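Local coordinates for sister chromatid cohesion protein (Chaetomium thermophilum, PDB 5T8V) that probably helps load cohesin onto chromatin and is present here as its C-terminal HEAT-repeat fragment, at residues F698-K711 with L733-L747. Sequence-based numbering, arbitrary orientation.
Sequences FSDAGPGVRKRAMK and LLHRVQDPEESVRDL
D739 OD2 is gripped by two arginines: R706 reaches it from the neighbouring helix with NH1, at 2.7 Å, and R736 from its own segment with NE, at 2.8 Å. The contact joins neighbouring helices of the HEAT-repeat solenoid, where helices 703-719 and 742-755 run side by side; their short segments here diverge by only 8°, with axes 10.0 Å apart. OD2 lies over one face of the R706 guanidinium, the guanidinium and carboxylate planes 59° apart, whereas NE of R736 uses the anti lone pair of OD2. Bends at chi2 and chi3 fold R736 back to this oxygen. R706 stands in the first turns of helix 703-719, R736 just past the end of helix 723-735; the two guanidinium groups bring their charge to one carboxylate, which probably favours its ionised form. A leucine in place of R736 would probably leave the D739 carboxylate held by R706 alone of the two arginines, and freer to turn.

Beneath this polar layer M710 fills the space between the helices. Its CG stands between the backbone N and the carbonyl carbon (chi1 58°), and the thioether then reaches across so that CE meets V744 CG2 at 3.7 Å and also touches the aliphatic part of R736. L747 CD2 packs on M710 CG and on CB of K707, while L733 CD2 approaches M710 CB at 3.6 Å. The ring of F698 lies obliquely near the backbone of L733. Behind L733, V751 and I755 of helix 742-755 continue the packing; on the far side of helix 703-719, V705 and A709 rest on L673 of helix 666-682. At the outer margin, K707 NZ makes a weak, 3.4 Å hydrogen bond to S743 OG.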
# COMPACT_ATOMS: atom_id res chain seq x y z
N PHE A 698 0.98 10.33 13.02
CA PHE A 698 1.94 10.64 14.07
C PHE A 698 1.70 9.79 15.30
O PHE A 698 2.65 9.41 15.99
CB PHE A 698 1.86 12.13 14.45
CG PHE A 698 2.35 13.07 13.38
CD1 PHE A 698 2.83 12.60 12.17
CD2 PHE A 698 2.34 14.44 13.60
CE1 PHE A 698 3.27 13.48 11.20
CE2 PHE A 698 2.79 15.32 12.63
CZ PHE A 698 3.26 14.84 11.43
N SER A 699 0.44 9.46 15.60
CA SER A 699 0.09 8.63 16.74
C SER A 699 -0.12 7.18 16.33
O SER A 699 -1.04 6.51 16.82
CB SER A 699 -1.15 9.17 17.44
OG SER A 699 -2.30 9.07 16.61
N ASP A 700 0.72 6.67 15.44
CA ASP A 700 0.63 5.29 14.98
C ASP A 700 1.56 4.41 15.80
O ASP A 700 2.60 4.86 16.30
CB ASP A 700 0.98 5.20 13.49
CG ASP A 700 0.64 3.85 12.89
OD1 ASP A 700 0.81 2.82 13.58
OD2 ASP A 700 0.19 3.82 11.73
N ALA A 701 1.18 3.14 15.93
CA ALA A 701 1.95 2.21 16.76
C ALA A 701 3.39 2.11 16.27
O ALA A 701 4.34 2.33 17.03
CB ALA A 701 1.28 0.83 16.75
N GLY A 702 3.58 1.77 14.99
CA GLY A 702 4.89 1.57 14.44
C GLY A 702 5.78 2.79 14.58
O GLY A 702 5.39 3.90 14.21
N PRO A 703 6.99 2.62 15.12
CA PRO A 703 7.91 3.77 15.22
C PRO A 703 8.52 4.20 13.90
O PRO A 703 9.17 5.25 13.85
CB PRO A 703 9.00 3.27 16.19
CG PRO A 703 8.95 1.79 16.07
CD PRO A 703 7.53 1.43 15.81
N GLY A 704 8.33 3.44 12.82
CA GLY A 704 8.85 3.82 11.52
C GLY A 704 7.81 4.56 10.70
O GLY A 704 8.12 5.55 10.02
N VAL A 705 6.57 4.08 10.75
CA VAL A 705 5.49 4.74 10.03
C VAL A 705 5.30 6.16 10.54
O VAL A 705 4.97 7.07 9.77
CB VAL A 705 4.19 3.91 10.14
CG1 VAL A 705 3.74 3.79 11.58
CG2 VAL A 705 3.10 4.51 9.28
N ARG A 706 5.50 6.38 11.84
CA ARG A 706 5.43 7.73 12.38
C ARG A 706 6.51 8.62 11.78
O ARG A 706 6.24 9.72 11.30
CB ARG A 706 5.55 7.70 13.91
CG ARG A 706 4.32 7.17 14.62
CD ARG A 706 4.47 7.22 16.13
NE ARG A 706 5.45 6.24 16.62
CZ ARG A 706 5.69 6.00 17.91
NH1 ARG A 706 5.03 6.67 18.85
NH2 ARG A 706 6.59 5.10 18.26
N LYS A 707 7.76 8.13 11.78
CA LYS A 707 8.86 8.89 11.21
C LYS A 707 8.58 9.26 9.76
O LYS A 707 8.76 10.41 9.35
CB LYS A 707 10.16 8.09 11.34
CG LYS A 707 10.55 7.79 12.78
CD LYS A 707 11.55 6.64 12.89
CE LYS A 707 12.96 7.06 12.53
NZ LYS A 707 13.95 5.98 12.84
N ARG A 708 8.13 8.29 8.96
CA ARG A 708 7.80 8.57 7.57
C ARG A 708 6.70 9.63 7.47
O ARG A 708 6.81 10.59 6.70
CB ARG A 708 7.37 7.28 6.86
CG ARG A 708 6.98 7.49 5.41
CD ARG A 708 6.94 6.19 4.64
NE ARG A 708 6.75 6.41 3.21
CZ ARG A 708 6.87 5.46 2.28
NH1 ARG A 708 7.18 4.22 2.62
NH2 ARG A 708 6.68 5.77 1.00
N ALA A 709 5.64 9.47 8.26
CA ALA A 709 4.52 10.40 8.20
C ALA A 709 4.94 11.82 8.55
O ALA A 709 4.41 12.78 7.98
CB ALA A 709 3.40 9.94 9.14
N MET A 710 5.89 11.98 9.48
CA MET A 710 6.31 13.32 9.86
C MET A 710 7.37 13.89 8.93
O MET A 710 7.50 15.12 8.84
CB MET A 710 6.81 13.34 11.30
CG MET A 710 7.95 12.40 11.62
SD MET A 710 8.37 12.43 13.38
CE MET A 710 6.88 11.78 14.12
N LYS A 711 8.13 13.05 8.22
CA LYS A 711 8.97 13.56 7.14
C LYS A 711 8.12 14.08 5.99
O LYS A 711 8.32 15.20 5.50
CB LYS A 711 9.93 12.46 6.66
CG LYS A 711 11.16 12.97 5.94
CD LYS A 711 12.16 13.60 6.90
CE LYS A 711 13.41 14.07 6.18
NZ LYS A 711 14.40 14.69 7.11
N LEU A 733 4.10 17.55 15.26
CA LEU A 733 5.55 17.37 15.38
C LEU A 733 6.02 17.68 16.79
O LEU A 733 6.77 16.90 17.40
CB LEU A 733 6.26 18.28 14.38
CG LEU A 733 6.26 17.83 12.92
CD1 LEU A 733 6.68 18.97 12.01
CD2 LEU A 733 7.17 16.63 12.73
N LEU A 734 5.60 18.82 17.34
CA LEU A 734 6.00 19.18 18.69
C LEU A 734 5.49 18.15 19.70
O LEU A 734 6.23 17.75 20.61
CB LEU A 734 5.49 20.57 19.04
CG LEU A 734 6.36 21.73 18.53
CD1 LEU A 734 5.59 23.05 18.53
CD2 LEU A 734 7.62 21.86 19.37
N HIS A 735 4.24 17.70 19.55
CA HIS A 735 3.73 16.65 20.43
C HIS A 735 4.61 15.41 20.39
O HIS A 735 4.66 14.65 21.36
CB HIS A 735 2.30 16.29 20.06
CG HIS A 735 1.27 16.93 20.94
ND1 HIS A 735 0.63 18.11 20.61
CD2 HIS A 735 0.77 16.56 22.14
CE1 HIS A 735 -0.22 18.43 21.57
NE2 HIS A 735 -0.16 17.51 22.51
N ARG A 736 5.30 15.18 19.27
CA ARG A 736 6.13 13.99 19.12
C ARG A 736 7.54 14.17 19.66
O ARG A 736 8.41 13.35 19.36
CB ARG A 736 6.18 13.58 17.64
CG ARG A 736 4.84 13.15 17.07
CD ARG A 736 4.60 11.65 17.25
NE ARG A 736 4.64 11.23 18.65
CZ ARG A 736 3.60 11.26 19.48
NH1 ARG A 736 2.42 11.70 19.07
NH2 ARG A 736 3.75 10.86 20.74
N VAL A 737 7.79 15.21 20.46
CA VAL A 737 9.10 15.34 21.10
C VAL A 737 9.17 14.47 22.35
O VAL A 737 10.25 13.98 22.71
CB VAL A 737 9.39 16.82 21.43
CG1 VAL A 737 10.72 16.95 22.16
CG2 VAL A 737 9.40 17.65 20.16
N GLN A 738 8.04 14.27 23.03
CA GLN A 738 7.97 13.37 24.18
C GLN A 738 7.42 12.01 23.76
O GLN A 738 6.41 11.53 24.27
CB GLN A 738 7.13 14.00 25.29
CG GLN A 738 7.77 15.21 25.94
CD GLN A 738 6.90 15.83 27.02
OE1 GLN A 738 5.69 15.62 27.04
NE2 GLN A 738 7.51 16.58 27.92
N ASP A 739 8.11 11.40 22.79
CA ASP A 739 7.70 10.12 22.23
C ASP A 739 8.49 8.98 22.88
O ASP A 739 9.65 9.16 23.25
CB ASP A 739 7.93 10.10 20.72
CG ASP A 739 7.32 8.88 20.05
OD1 ASP A 739 7.88 7.78 20.19
OD2 ASP A 739 6.28 9.03 19.38
N PRO A 740 7.88 7.79 23.03
CA PRO A 740 8.63 6.66 23.60
C PRO A 740 9.97 6.41 22.91
O PRO A 740 11.02 6.50 23.55
CB PRO A 740 7.66 5.48 23.40
CG PRO A 740 6.32 6.11 23.48
CD PRO A 740 6.45 7.48 22.87
N GLU A 741 9.94 6.10 21.62
CA GLU A 741 11.17 5.84 20.89
C GLU A 741 12.06 7.09 20.88
O GLU A 741 11.58 8.22 20.99
CB GLU A 741 10.86 5.41 19.45
CG GLU A 741 11.94 4.57 18.80
CD GLU A 741 11.98 3.15 19.35
OE1 GLU A 741 11.17 2.83 20.24
OE2 GLU A 741 12.82 2.35 18.87
N GLU A 742 13.37 6.87 20.76
CA GLU A 742 14.34 7.95 20.84
C GLU A 742 14.63 8.56 19.47
O GLU A 742 14.61 9.79 19.31
CB GLU A 742 15.64 7.43 21.48
CG GLU A 742 16.67 8.51 21.78
CD GLU A 742 16.24 9.45 22.89
OE1 GLU A 742 15.27 9.12 23.60
OE2 GLU A 742 16.87 10.51 23.04
N SER A 743 14.92 7.72 18.48
CA SER A 743 15.22 8.22 17.14
C SER A 743 14.11 9.13 16.63
O SER A 743 14.38 10.11 15.93
CB SER A 743 15.42 7.04 16.18
OG SER A 743 14.31 6.16 16.20
N VAL A 744 12.86 8.82 16.98
CA VAL A 744 11.75 9.66 16.54
C VAL A 744 11.79 11.02 17.23
O VAL A 744 11.42 12.03 16.63
CB VAL A 744 10.41 8.94 16.78
CG1 VAL A 744 10.13 8.81 18.27
CG2 VAL A 744 9.28 9.68 16.08
N ARG A 745 12.23 11.06 18.49
CA ARG A 745 12.43 12.35 19.15
C ARG A 745 13.51 13.15 18.44
O ARG A 745 13.35 14.34 18.16
CB ARG A 745 12.80 12.15 20.62
CG ARG A 745 11.79 11.39 21.45
CD ARG A 745 12.29 11.24 22.88
NE ARG A 745 11.88 9.98 23.49
CZ ARG A 745 12.33 9.53 24.66
NH1 ARG A 745 13.22 10.24 25.34
NH2 ARG A 745 11.90 8.38 25.14
N ASP A 746 14.64 12.50 18.14
CA ASP A 746 15.71 13.17 17.41
C ASP A 746 15.18 13.75 16.10
O ASP A 746 15.51 14.88 15.73
CB ASP A 746 16.86 12.20 17.15
CG ASP A 746 17.45 11.64 18.43
OD1 ASP A 746 17.39 12.34 19.47
OD2 ASP A 746 17.97 10.51 18.40
N LEU A 747 14.36 12.98 15.38
CA LEU A 747 13.79 13.47 14.13
C LEU A 747 12.87 14.66 14.37
O LEU A 747 12.94 15.67 13.65
CB LEU A 747 13.03 12.35 13.42
CG LEU A 747 12.32 12.74 12.12
CD1 LEU A 747 13.30 13.29 11.10
CD2 LEU A 747 11.55 11.55 11.55